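PDB 3R44: fatty acyl CoA synthetase FADD13 (FATTY-ACYL-CoA SYNTHETASE) from Mycobacterium tuberculosis, which belongs to the ANL superfamily, combining a large AMP-binding-enzyme region with a small C-terminal domain that follows it in the chain. Local coordinates for residues Ala62-Ala66 and Ser116-Ile120; Phe109-Ser114 and Ile175-Ser179; Gly293-Pro297 and Glu310-Gly314; Lys335-Arg341 and Asp401-Tyr407. All blocks are in the same frame, centred on the assembly; numbering follows the deposited sequence.

Contact 1 (Ala62-Ala66 and Ser116-Ile120); sequences ALGIA and SKVVI
Apolar packing joins the loop that leaves helix 46-62 to the start of strand 118-121, an inner strand of the four-stranded parallel sheet. The loop ends its helix with a Schellman motif: Gly64, at phi 100° and psi 3°, is the first residue out of helical conformation, and at these angles a CB would collide with the preceding carbonyl oxygen. Beyond it Ile65 is extended, as is Val118 in the strand. The backbones stay well apart, CA to CA 7.7 Å for both Leu63-Val118 and Ile65-Lys117, so mainly side chains fill the gap. Val118, in the t rotamer, points toward the loop and is met by two residues from it. Its CG2 lies 3.7 Å from Ile65 CD1 (rotamer mm), and its CG1 lies 4.1 Å from Leu63 CD1 (rotamer mt). Lys117 reaches across to the loop in an extended ttt conformation that bends at chi4 (p), bringing CE to 3.6 Å from the backbone Gly64 O, while Lys117 CB rests 4.0 Å from Ile65 CD1. Ile65 also touches Val71 of the adjoining strand 70-74, and Leu63 reaches Ile146 of strand 144-147. After Val118 in the strand, Val119 turns to the other face and touches Leu111 of helix 104-114. The connection from helix 46-62 to strand 70-74 thus covers one face of the parallel sheet and helix 104-114 the other, as in a layered alpha/beta fold.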
loop_
_atom_site.group_PDB
_atom_site.type_symbol
_atom_site.label_atom_id
_atom_site.label_comp_id
_atom_site.label_asym_id
_atom_site.label_seq_id
_atom_site.Cartn_x
_atom_site.Cartn_y
_atom_site.Cartn_z
ATOM N N ALA A 62 12.362 -24.048 -15.176
ATOM C CA ALA A 62 13.427 -24.187 -16.179
ATOM C C ALA A 62 14.682 -23.365 -15.817
ATOM O O ALA A 62 15.814 -23.732 -16.151
ATOM C CB ALA A 62 12.916 -23.790 -17.587
ATOM N N LEU A 63 14.459 -22.268 -15.107
ATOM C CA LEU A 63 15.494 -21.344 -14.666
ATOM C C LEU A 63 16.113 -21.703 -13.324
ATOM O O LEU A 63 17.070 -21.063 -12.891
ATOM C CB LEU A 63 14.946 -19.917 -14.665
ATOM C CG LEU A 63 14.449 -19.376 -16.000
ATOM C CD1 LEU A 63 13.714 -18.013 -15.843
ATOM C CD2 LEU A 63 15.608 -19.250 -16.990
ATOM N N GLY A 64 15.669 -22.775 -12.697
ATOM C CA GLY A 64 16.351 -23.229 -11.497
ATOM C C GLY A 64 15.622 -22.795 -10.249
ATOM O O GLY A 64 16.071 -23.083 -9.136
ATOM N N ILE A 65 14.475 -22.144 -10.423
ATOM C CA ILE A 65 13.693 -21.715 -9.254
ATOM C C ILE A 65 13.069 -22.923 -8.544
ATOM O O ILE A 65 12.447 -23.791 -9.161
ATOM C CB ILE A 65 12.607 -20.656 -9.608
ATOM C CG1 ILE A 65 13.221 -19.316 -9.984
ATOM C CG2 ILE A 65 11.546 -20.515 -8.454
ATOM C CD1 ILE A 65 14.104 -18.638 -8.920
ATOM N N ALA A 66 13.305 -23.006 -7.248
ATOM C CA ALA A 66 12.783 -24.071 -6.423
ATOM C C ALA A 66 12.160 -23.434 -5.214
ATOM O O ALA A 66 12.174 -22.202 -5.054
ATOM C CB ALA A 66 13.914 -25.049 -6.007
ATOM N N SER A 116 17.614 -12.305 -4.572
ATOM C CA SER A 116 16.857 -12.747 -5.740
ATOM C C SER A 116 17.771 -13.502 -6.677
ATOM O O SER A 116 18.907 -13.075 -6.970
ATOM C CB SER A 116 16.228 -11.612 -6.545
ATOM O OG SER A 116 15.186 -11.023 -5.771
ATOM N N LYS A 117 17.237 -14.598 -7.186
ATOM C CA LYS A 117 17.954 -15.454 -8.123
ATOM C C LYS A 117 17.656 -15.105 -9.573
ATOM O O LYS A 117 18.492 -15.214 -10.436
ATOM C CB LYS A 117 17.534 -16.889 -7.822
ATOM C CG LYS A 117 18.232 -17.977 -8.571
ATOM C CD LYS A 117 17.916 -19.339 -7.887
ATOM C CE LYS A 117 18.565 -20.495 -8.650
ATOM N NZ LYS A 117 20.040 -20.313 -8.820
ATOM N N VAL A 118 16.412 -14.715 -9.845
ATOM C CA VAL A 118 15.951 -14.438 -11.186
ATOM C C VAL A 118 15.306 -13.090 -11.138
ATOM O O VAL A 118 14.604 -12.794 -10.175
ATOM C CB VAL A 118 14.926 -15.520 -11.634
ATOM C CG1 VAL A 118 14.173 -15.117 -12.907
ATOM C CG2 VAL A 118 15.664 -16.891 -11.829
ATOM N N VAL A 119 15.554 -12.280 -12.148
ATOM C CA VAL A 119 14.925 -10.970 -12.261
ATOM C C VAL A 119 14.151 -10.920 -13.563
ATOM O O VAL A 119 14.729 -11.131 -14.634
ATOM C CB VAL A 119 15.963 -9.846 -12.197
ATOM C CG1 VAL A 119 15.290 -8.479 -12.423
ATOM C CG2 VAL A 119 16.697 -9.946 -10.794
ATOM N N ILE A 120 12.848 -10.703 -13.457
ATOM C CA ILE A 120 11.989 -10.590 -14.641
ATOM C C ILE A 120 11.585 -9.120 -14.791
ATOM O O ILE A 120 10.969 -8.563 -13.868
ATOM C CB ILE A 120 10.783 -11.514 -14.565
ATOM C CG1 ILE A 120 11.235 -12.980 -14.412
ATOM C CG2 ILE A 120 9.953 -11.355 -15.868
ATOM C CD1 ILE A 120 10.153 -13.893 -14.191
#

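Contact 2 (Phe109-Ser114 and Ile175-Ser179); sequences FILSDS and IMYTS
Tyr177 lays one face of its ring against Ile110, whose CG2 stands 4.0 Å from the ring centroid and 26° off the normal, a CH-pi contact. Ile110 belongs to helix 104-114, the helix of a beta-alpha-beta crossover between strands 94-97 and 118-121 of the parallel sheet; Tyr177 comes from strand 172-178, which is hydrogen-bonded through backbone Ile175 to Ala95 of strand 94-97. The strand then runs into the glycine- and threonine-rich signature loop of the family, the next part of which is not modelled. The short axes of 109-114 and 175-178 pass 10.3 Å apart, with 131° between their directions. Ile110 faces Tyr177 (CA to CA 7.4 Å) and Ser114 faces Ile175 (7.6 Å). Tyr177 (chi1 m) points toward the helix and spans this gap, supplying about half of the buried surface. At its tip, Tyr177 OH donates to Asp113 OD2 at 2.6 Å, the carboxylate being carried in by a t rotamer; Asp113 OD1 has a long, weak ion pair with Arg379. Phe109 CE2 touches Tyr177 CE2 at 4.5 Å, and the Phe109 ring also stacks with His184. Further along, Ser114 CB meets Ile175 CD1 at 4.5 Å and Tyr177 OH at 3.5 Å. In its p rotamer Ser114 turns its hydroxyl back along the helix, so that Ser114 OG donates to Ile110 O at 2.8 Å.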
loop_
_atom_site.group_PDB
_atom_site.type_symbol
_atom_site.label_atom_id
_atom_site.label_comp_id
_atom_site.label_asym_id
_atom_site.label_seq_id
_atom_site.Cartn_x
_atom_site.Cartn_y
_atom_site.Cartn_z
ATOM N N PHE A 109 19.896 -2.464 -4.313
ATOM C CA PHE A 109 19.813 -2.845 -2.915
ATOM C C PHE A 109 18.842 -3.978 -2.657
ATOM O O PHE A 109 19.154 -4.950 -1.940
ATOM C CB PHE A 109 19.431 -1.662 -2.036
ATOM C CG PHE A 109 19.251 -2.043 -0.614
ATOM C CD1 PHE A 109 20.343 -2.225 0.215
ATOM C CD2 PHE A 109 17.985 -2.268 -0.109
ATOM C CE1 PHE A 109 20.152 -2.624 1.541
ATOM C CE2 PHE A 109 17.781 -2.674 1.190
ATOM C CZ PHE A 109 18.869 -2.836 2.028
ATOM N N ILE A 110 17.643 -3.825 -3.194
ATOM C CA ILE A 110 16.573 -4.790 -3.007
ATOM C C ILE A 110 16.937 -6.151 -3.524
ATOM O O ILE A 110 16.693 -7.156 -2.836
ATOM C CB ILE A 110 15.255 -4.300 -3.693
ATOM C CG1 ILE A 110 14.743 -3.111 -2.896
ATOM C CG2 ILE A 110 14.222 -5.410 -3.798
ATOM C CD1 ILE A 110 13.439 -2.385 -3.569
ATOM N N LEU A 111 17.535 -6.184 -4.732
ATOM C CA LEU A 111 18.009 -7.441 -5.320
ATOM C C LEU A 111 19.052 -8.121 -4.483
ATOM O O LEU A 111 18.991 -9.329 -4.341
ATOM C CB LEU A 111 18.485 -7.250 -6.762
ATOM C CG LEU A 111 17.441 -6.778 -7.784
ATOM C CD1 LEU A 111 18.160 -6.577 -9.105
ATOM C CD2 LEU A 111 16.293 -7.829 -7.964
ATOM N N SER A 112 19.992 -7.361 -3.920
ATOM C CA SER A 112 20.994 -7.915 -3.028
ATOM C C SER A 112 20.437 -8.347 -1.734
ATOM O O SER A 112 20.798 -9.405 -1.222
ATOM C CB SER A 112 22.069 -6.900 -2.660
ATOM O OG SER A 112 22.793 -6.552 -3.791
ATOM N N ASP A 113 19.607 -7.504 -1.132
ATOM C CA ASP A 113 19.056 -7.830 0.143
ATOM C C ASP A 113 18.164 -9.090 0.106
ATOM O O ASP A 113 18.193 -9.923 1.041
ATOM C CB ASP A 113 18.237 -6.669 0.707
ATOM C CG ASP A 113 17.777 -6.919 2.171
ATOM O OD1 ASP A 113 18.560 -6.618 3.104
ATOM O OD2 ASP A 113 16.641 -7.356 2.396
ATOM N N SER A 114 17.345 -9.194 -0.930
ATOM C CA SER A 114 16.438 -10.301 -1.089
ATOM C C SER A 114 17.134 -11.562 -1.532
ATOM O O SER A 114 16.554 -12.643 -1.405
ATOM C CB SER A 114 15.335 -9.992 -2.083
ATOM O OG SER A 114 15.855 -9.722 -3.372
ATOM N N ILE A 175 8.201 -11.041 -0.784
ATOM C CA ILE A 175 8.890 -10.034 0.005
ATOM C C ILE A 175 8.651 -8.698 -0.650
ATOM O O ILE A 175 8.945 -8.517 -1.820
ATOM C CB ILE A 175 10.409 -10.264 0.099
ATOM C CG1 ILE A 175 10.786 -11.649 0.602
ATOM C CG2 ILE A 175 11.035 -9.249 1.048
ATOM C CD1 ILE A 175 12.183 -12.117 0.241
ATOM N N MET A 176 8.089 -7.784 0.109
ATOM C CA MET A 176 7.838 -6.464 -0.366
ATOM C C MET A 176 8.615 -5.454 0.454
ATOM O O MET A 176 8.572 -5.437 1.712
ATOM C CB MET A 176 6.317 -6.166 -0.370
ATOM C CG MET A 176 5.494 -7.051 -1.401
ATOM S SD MET A 176 4.158 -6.128 -2.216
ATOM C CE MET A 176 4.293 -4.641 -1.323
ATOM N N TYR A 177 9.342 -4.587 -0.226
ATOM C CA TYR A 177 10.218 -3.623 0.500
ATOM C C TYR A 177 9.488 -2.334 0.969
ATOM O O TYR A 177 8.682 -1.767 0.244
ATOM C CB TYR A 177 11.511 -3.367 -0.317
ATOM C CG TYR A 177 12.442 -4.522 -0.106
ATOM C CD1 TYR A 177 12.191 -5.752 -0.722
ATOM C CD2 TYR A 177 13.494 -4.423 0.769
ATOM C CE1 TYR A 177 12.992 -6.831 -0.512
ATOM C CE2 TYR A 177 14.348 -5.514 0.976
ATOM C CZ TYR A 177 14.076 -6.718 0.347
ATOM O OH TYR A 177 14.881 -7.792 0.576
ATOM N N THR A 178 9.731 -1.912 2.204
ATOM C CA THR A 178 9.110 -0.691 2.754
ATOM C C THR A 178 10.199 0.147 3.448
ATOM O O THR A 178 11.135 -0.417 4.068
ATOM C CB THR A 178 7.968 -1.044 3.760
ATOM O OG1 THR A 178 7.190 0.133 4.071
ATOM C CG2 THR A 178 8.539 -1.634 5.039
ATOM N N SER A 179 10.118 1.474 3.364
ATOM C CA SER A 179 11.222 2.309 3.924
ATOM C C SER A 179 10.793 3.055 5.185
ATOM O O SER A 179 9.697 2.782 5.703
ATOM C CB SER A 179 11.756 3.271 2.880
ATOM O OG SER A 179 10.812 4.309 2.646
#

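Contact 3 (Gly293-Pro297 and Glu310-Gly314); sequences GAPMP and EVVQG
Gly293, at phi 102° and psi -164°, where a CB would collide with the preceding carbonyl oxygen, lies in the loop after strand 288-291; its backbone N donates at 3.1 Å to a water that in turn donates to Gly314 O at 3.0 Å. From Ala294 to Pro297 the chain runs in polyproline II-like conformation. A second water lies 2.7 Å from Ala294 O and 3.2 Å from Gln313 OE1. Pro295, nearest in register to Gln313 (CA to CA 7.2 Å), brings its CA to 3.4 Å from Gln313 OE1. Met296 makes the direct link: its N donates to Gln313 OE1 (chi1 m, chi2 t) at 2.9 Å and 173°, while its CA-to-CB bond points toward the strand and the mmm side chain sets CG 4.0 Å from Val311 CG1. Pro297 is the N-cap of helix 298-306. The loop thus opens the crossover of a beta-alpha-beta unit whose parallel strands, 288-291 and 310-316, are neighbours in the nine-stranded mixed sheet, with Met296 tucked against Leu269 of helix 266-274.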
loop_
_atom_site.group_PDB
_atom_site.type_symbol
_atom_site.label_atom_id
_atom_site.label_comp_id
_atom_site.label_asym_id
_atom_site.label_seq_id
_atom_site.Cartn_x
_atom_site.Cartn_y
_atom_site.Cartn_z
ATOM N N GLY A 293 -4.932 5.926 1.177
ATOM C CA GLY A 293 -4.340 7.246 1.272
ATOM C C GLY A 293 -5.081 8.062 2.303
ATOM O O GLY A 293 -5.812 7.525 3.118
ATOM N N ALA A 294 -4.887 9.362 2.270
ATOM C CA ALA A 294 -5.502 10.235 3.234
ATOM C C ALA A 294 -7.019 10.119 3.147
ATOM O O ALA A 294 -7.564 9.634 2.160
ATOM C CB ALA A 294 -5.073 11.695 3.006
ATOM N N PRO A 295 -7.704 10.572 4.190
ATOM C CA PRO A 295 -9.173 10.577 4.108
ATOM C C PRO A 295 -9.687 11.431 2.923
ATOM O O PRO A 295 -9.075 12.439 2.539
ATOM C CB PRO A 295 -9.598 11.161 5.456
ATOM C CG PRO A 295 -8.378 10.894 6.401
ATOM C CD PRO A 295 -7.217 11.131 5.467
ATOM N N MET A 296 -10.766 10.963 2.315
ATOM C CA MET A 296 -11.402 11.647 1.219
ATOM C C MET A 296 -12.070 12.908 1.747
ATOM O O MET A 296 -12.678 12.863 2.808
ATOM C CB MET A 296 -12.493 10.735 0.689
ATOM C CG MET A 296 -12.020 9.640 -0.158
ATOM S SD MET A 296 -11.545 10.352 -1.707
ATOM C CE MET A 296 -13.183 10.573 -2.406
ATOM N N PRO A 297 -11.998 14.021 0.999
ATOM C CA PRO A 297 -12.718 15.226 1.409
ATOM C C PRO A 297 -14.222 15.020 1.288
ATOM O O PRO A 297 -14.665 14.384 0.309
ATOM C CB PRO A 297 -12.263 16.291 0.416
ATOM C CG PRO A 297 -11.329 15.673 -0.503
ATOM C CD PRO A 297 -11.114 14.252 -0.154
ATOM N N GLU A 310 -20.447 4.999 -3.984
ATOM C CA GLU A 310 -19.956 5.105 -2.606
ATOM C C GLU A 310 -18.445 4.984 -2.551
ATOM O O GLU A 310 -17.821 4.680 -3.551
ATOM C CB GLU A 310 -20.648 4.084 -1.724
ATOM C CG GLU A 310 -22.072 4.570 -1.432
ATOM C CD GLU A 310 -22.877 3.674 -0.537
ATOM O OE1 GLU A 310 -22.654 2.450 -0.534
ATOM O OE2 GLU A 310 -23.772 4.201 0.157
ATOM N N VAL A 311 -17.865 5.220 -1.377
ATOM C CA VAL A 311 -16.429 5.136 -1.219
ATOM C C VAL A 311 -16.119 4.323 0.037
ATOM O O VAL A 311 -16.713 4.559 1.091
ATOM C CB VAL A 311 -15.786 6.554 -1.147
ATOM C CG1 VAL A 311 -14.301 6.450 -1.112
ATOM C CG2 VAL A 311 -16.178 7.388 -2.403
ATOM N N VAL A 312 -15.248 3.330 -0.102
ATOM C CA VAL A 312 -14.669 2.604 1.026
ATOM C C VAL A 312 -13.239 3.121 1.234
ATOM O O VAL A 312 -12.482 3.339 0.268
ATOM C CB VAL A 312 -14.675 1.084 0.761
ATOM C CG1 VAL A 312 -13.818 0.306 1.810
ATOM C CG2 VAL A 312 -16.171 0.605 0.604
ATOM N N GLN A 313 -12.890 3.338 2.493
ATOM C CA GLN A 313 -11.575 3.860 2.854
ATOM C C GLN A 313 -10.993 2.968 3.922
ATOM O O GLN A 313 -11.704 2.155 4.480
ATOM C CB GLN A 313 -11.725 5.297 3.392
ATOM C CG GLN A 313 -12.198 6.278 2.414
ATOM C CD GLN A 313 -12.568 7.578 3.081
ATOM O OE1 GLN A 313 -11.688 8.392 3.335
ATOM N NE2 GLN A 313 -13.868 7.774 3.383
ATOM N N GLY A 314 -9.710 3.072 4.178
ATOM C CA GLY A 314 -9.125 2.359 5.297
ATOM C C GLY A 314 -7.697 2.669 5.611
ATOM O O GLY A 314 -7.103 3.609 5.057
HETATM O O HOH W 1 -4.527 4.086 3.688
HETATM O O HOH W 2 -9.169 7.550 1.637
#

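Contact 4 (Lys335-Arg341 and Asp401-Tyr407); sequences KAGSAGR and DDEGYLY
Leu406 O takes two donors from the loop 335-341: Ala339 N at 2.8 Å and Ser338 OG at 2.7 Å. Leu406 N in return donates to Gly340 O at 2.8 Å and 173°. Ser338 OG is also an acceptor, receiving Gly340 N at 2.9 Å in an ST turn, after a type II turn from Lys335 to Ser338 closed by Ser338 N on Lys335 O at 2.8 Å. On the other side a type I turn, Asp401 to Gly404, links strands 396-400 and 406-410 into a beta hairpin, packed beside the loop entering edge strand 341-342 of the nine-stranded mixed sheet. Gly337, Gly340 and Gly404 take positive phi (94°, 92° and 90°). Asp401 OD1 accepts Glu403 N, an Asx turn, and Tyr405 N, both at 2.9 Å; Asp401 OD2 forms a salt bridge with Lys335 NZ at 2.9 Å. Arg341 spends NE (3.2 Å) and NH2 (3.1 Å) on Glu403 O, and Arg341 NH2 also pairs with Glu403 OE1 at 2.9 Å. Between these charged chains lies the Tyr405 ring, with Lys335 (mmm) folding CG over one face, 4.0 Å from its centroid, and Arg341 CG 3.9 Å over the opposite face; its hydroxyl is hydrogen-bonded to Asp331 OD2. Ser338 CB covers a face of the Tyr407 ring, 3.9 Å from the centroid, and a water bridges Tyr407 OH (2.5 Å) and Ala336 O (2.8 Å).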
loop_
_atom_site.group_PDB
_atom_site.type_symbol
_atom_site.label_atom_id
_atom_site.label_comp_id
_atom_site.label_asym_id
_atom_site.label_seq_id
_atom_site.Cartn_x
_atom_site.Cartn_y
_atom_site.Cartn_z
ATOM N N LYS A 335 -18.485 9.385 9.236
ATOM C CA LYS A 335 -17.169 9.341 9.937
ATOM C C LYS A 335 -16.006 9.907 9.131
ATOM O O LYS A 335 -14.901 9.330 9.137
ATOM C CB LYS A 335 -16.806 7.922 10.408
ATOM C CG LYS A 335 -17.831 7.245 11.288
ATOM C CD LYS A 335 -18.134 8.017 12.550
ATOM C CE LYS A 335 -17.123 7.850 13.658
ATOM N NZ LYS A 335 -17.831 7.686 15.002
ATOM N N ALA A 336 -16.259 11.039 8.467
ATOM C CA ALA A 336 -15.237 11.757 7.686
ATOM C C ALA A 336 -13.978 11.874 8.500
ATOM O O ALA A 336 -14.015 12.332 9.663
ATOM C CB ALA A 336 -15.698 13.127 7.284
ATOM N N GLY A 337 -12.885 11.420 7.893
ATOM C CA GLY A 337 -11.556 11.481 8.495
ATOM C C GLY A 337 -11.138 10.222 9.245
ATOM O O GLY A 337 -9.951 10.064 9.598
ATOM N N SER A 338 -12.088 9.310 9.476
ATOM C CA SER A 338 -11.771 8.032 10.094
ATOM C C SER A 338 -11.187 7.052 9.072
ATOM O O SER A 338 -11.544 7.093 7.900
ATOM C CB SER A 338 -12.997 7.398 10.719
ATOM O OG SER A 338 -12.641 6.174 11.307
ATOM N N ALA A 339 -10.344 6.139 9.547
ATOM C CA ALA A 339 -9.839 5.017 8.787
ATOM C C ALA A 339 -10.749 3.768 8.961
ATOM O O ALA A 339 -10.472 2.713 8.394
ATOM C CB ALA A 339 -8.378 4.685 9.259
ATOM N N GLY A 340 -11.802 3.907 9.768
ATOM C CA GLY A 340 -12.837 2.908 9.946
ATOM C C GLY A 340 -12.559 1.960 11.108
ATOM O O GLY A 340 -11.776 2.279 12.000
ATOM N N ARG A 341 -13.305 0.863 11.117
ATOM C CA ARG A 341 -13.213 -0.169 12.158
ATOM C C ARG A 341 -12.273 -1.303 11.745
ATOM O O ARG A 341 -12.005 -1.517 10.563
ATOM C CB ARG A 341 -14.602 -0.776 12.367
ATOM C CG ARG A 341 -15.647 0.142 13.045
ATOM C CD ARG A 341 -17.021 -0.492 13.113
ATOM N NE ARG A 341 -17.739 0.113 14.240
ATOM C CZ ARG A 341 -19.036 0.235 14.300
ATOM N NH1 ARG A 341 -19.773 -0.171 13.286
ATOM N NH2 ARG A 341 -19.592 0.804 15.343
ATOM N N ASP A 401 -12.159 5.761 18.740
ATOM C CA ASP A 401 -13.284 6.325 19.458
ATOM C C ASP A 401 -14.105 5.263 20.161
ATOM O O ASP A 401 -13.881 4.055 20.006
ATOM C CB ASP A 401 -14.114 7.277 18.583
ATOM C CG ASP A 401 -15.024 6.609 17.605
ATOM O OD1 ASP A 401 -15.249 5.396 17.618
ATOM O OD2 ASP A 401 -15.558 7.345 16.734
ATOM N N ASP A 402 -15.064 5.717 20.968
ATOM C CA ASP A 402 -15.859 4.801 21.782
ATOM C C ASP A 402 -16.620 3.775 20.922
ATOM O O ASP A 402 -17.018 2.708 21.419
ATOM C CB ASP A 402 -16.829 5.597 22.698
ATOM C CG ASP A 402 -16.093 6.440 23.778
ATOM O OD1 ASP A 402 -15.038 5.974 24.292
ATOM O OD2 ASP A 402 -16.581 7.554 24.115
ATOM N N GLU A 403 -16.829 4.072 19.639
ATOM C CA GLU A 403 -17.589 3.171 18.788
ATOM C C GLU A 403 -16.643 2.275 17.948
ATOM O O GLU A 403 -17.094 1.524 17.071
ATOM C CB GLU A 403 -18.578 3.961 17.884
ATOM C CG GLU A 403 -19.966 4.110 18.426
ATOM C CD GLU A 403 -20.679 2.741 18.612
ATOM O OE1 GLU A 403 -20.895 1.979 17.620
ATOM O OE2 GLU A 403 -21.049 2.451 19.772
ATOM N N GLY A 404 -15.341 2.357 18.211
ATOM C CA GLY A 404 -14.369 1.524 17.545
ATOM C C GLY A 404 -13.764 2.054 16.260
ATOM O O GLY A 404 -13.068 1.325 15.544
ATOM N N TYR A 405 -13.965 3.337 15.978
ATOM C CA TYR A 405 -13.483 3.928 14.731
ATOM C C TYR A 405 -12.090 4.493 14.969
ATOM O O TYR A 405 -11.869 5.276 15.920
ATOM C CB TYR A 405 -14.443 4.972 14.192
ATOM C CG TYR A 405 -15.713 4.409 13.620
ATOM C CD1 TYR A 405 -15.797 4.055 12.304
ATOM C CD2 TYR A 405 -16.809 4.172 14.409
ATOM C CE1 TYR A 405 -16.972 3.526 11.749
ATOM C CE2 TYR A 405 -17.981 3.598 13.884
ATOM C CZ TYR A 405 -18.053 3.296 12.573
ATOM O OH TYR A 405 -19.209 2.807 12.062
ATOM N N LEU A 406 -11.170 4.072 14.127
ATOM C CA LEU A 406 -9.771 4.517 14.154
ATOM C C LEU A 406 -9.584 5.849 13.417
ATOM O O LEU A 406 -10.086 6.028 12.296
ATOM C CB LEU A 406 -8.894 3.479 13.459
ATOM C CG LEU A 406 -7.405 3.790 13.350
ATOM C CD1 LEU A 406 -6.847 4.029 14.760
ATOM C CD2 LEU A 406 -6.595 2.669 12.655
ATOM N N TYR A 407 -8.840 6.762 14.047
ATOM C CA TYR A 407 -8.457 8.046 13.454
ATOM C C TYR A 407 -6.946 8.090 13.525
ATOM O O TYR A 407 -6.378 8.069 14.601
ATOM C CB TYR A 407 -9.041 9.252 14.202
ATOM C CG TYR A 407 -10.537 9.418 14.018
ATOM C CD1 TYR A 407 -11.034 10.301 13.075
ATOM C CD2 TYR A 407 -11.442 8.662 14.743
ATOM C CE1 TYR A 407 -12.392 10.453 12.864
ATOM C CE2 TYR A 407 -12.828 8.799 14.540
ATOM C CZ TYR A 407 -13.282 9.693 13.613
ATOM O OH TYR A 407 -14.613 9.834 13.395
HETATM O O HOH W 3 -15.228 11.808 12.079
#

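Contacts 1 and 2 share one region: helix 104-114 and strand 118-121 are consecutive, and Val119 CG2 packs on Leu111 CD2 at 3.6 Å. Contacts 3 and 4, with centres 12 Å apart, lie on the opposite side of the chain's centre and touch where Pro295 CB meets Gly337 CA at 3.6 Å. Contact 3 is buried within the crossover of the mixed sheet; the other three are partly exposed. Chemistry follows place: apolar packing in contact 1, whose centre lies about 26 Å from the centre of the chain; an aromatic with one hydroxyl-carboxylate bond in contact 2; an amide oxygen plus waters in contact 3; and backbone hydrogen bonds, salt bridges and tyrosine rings in contact 4, the largest interface.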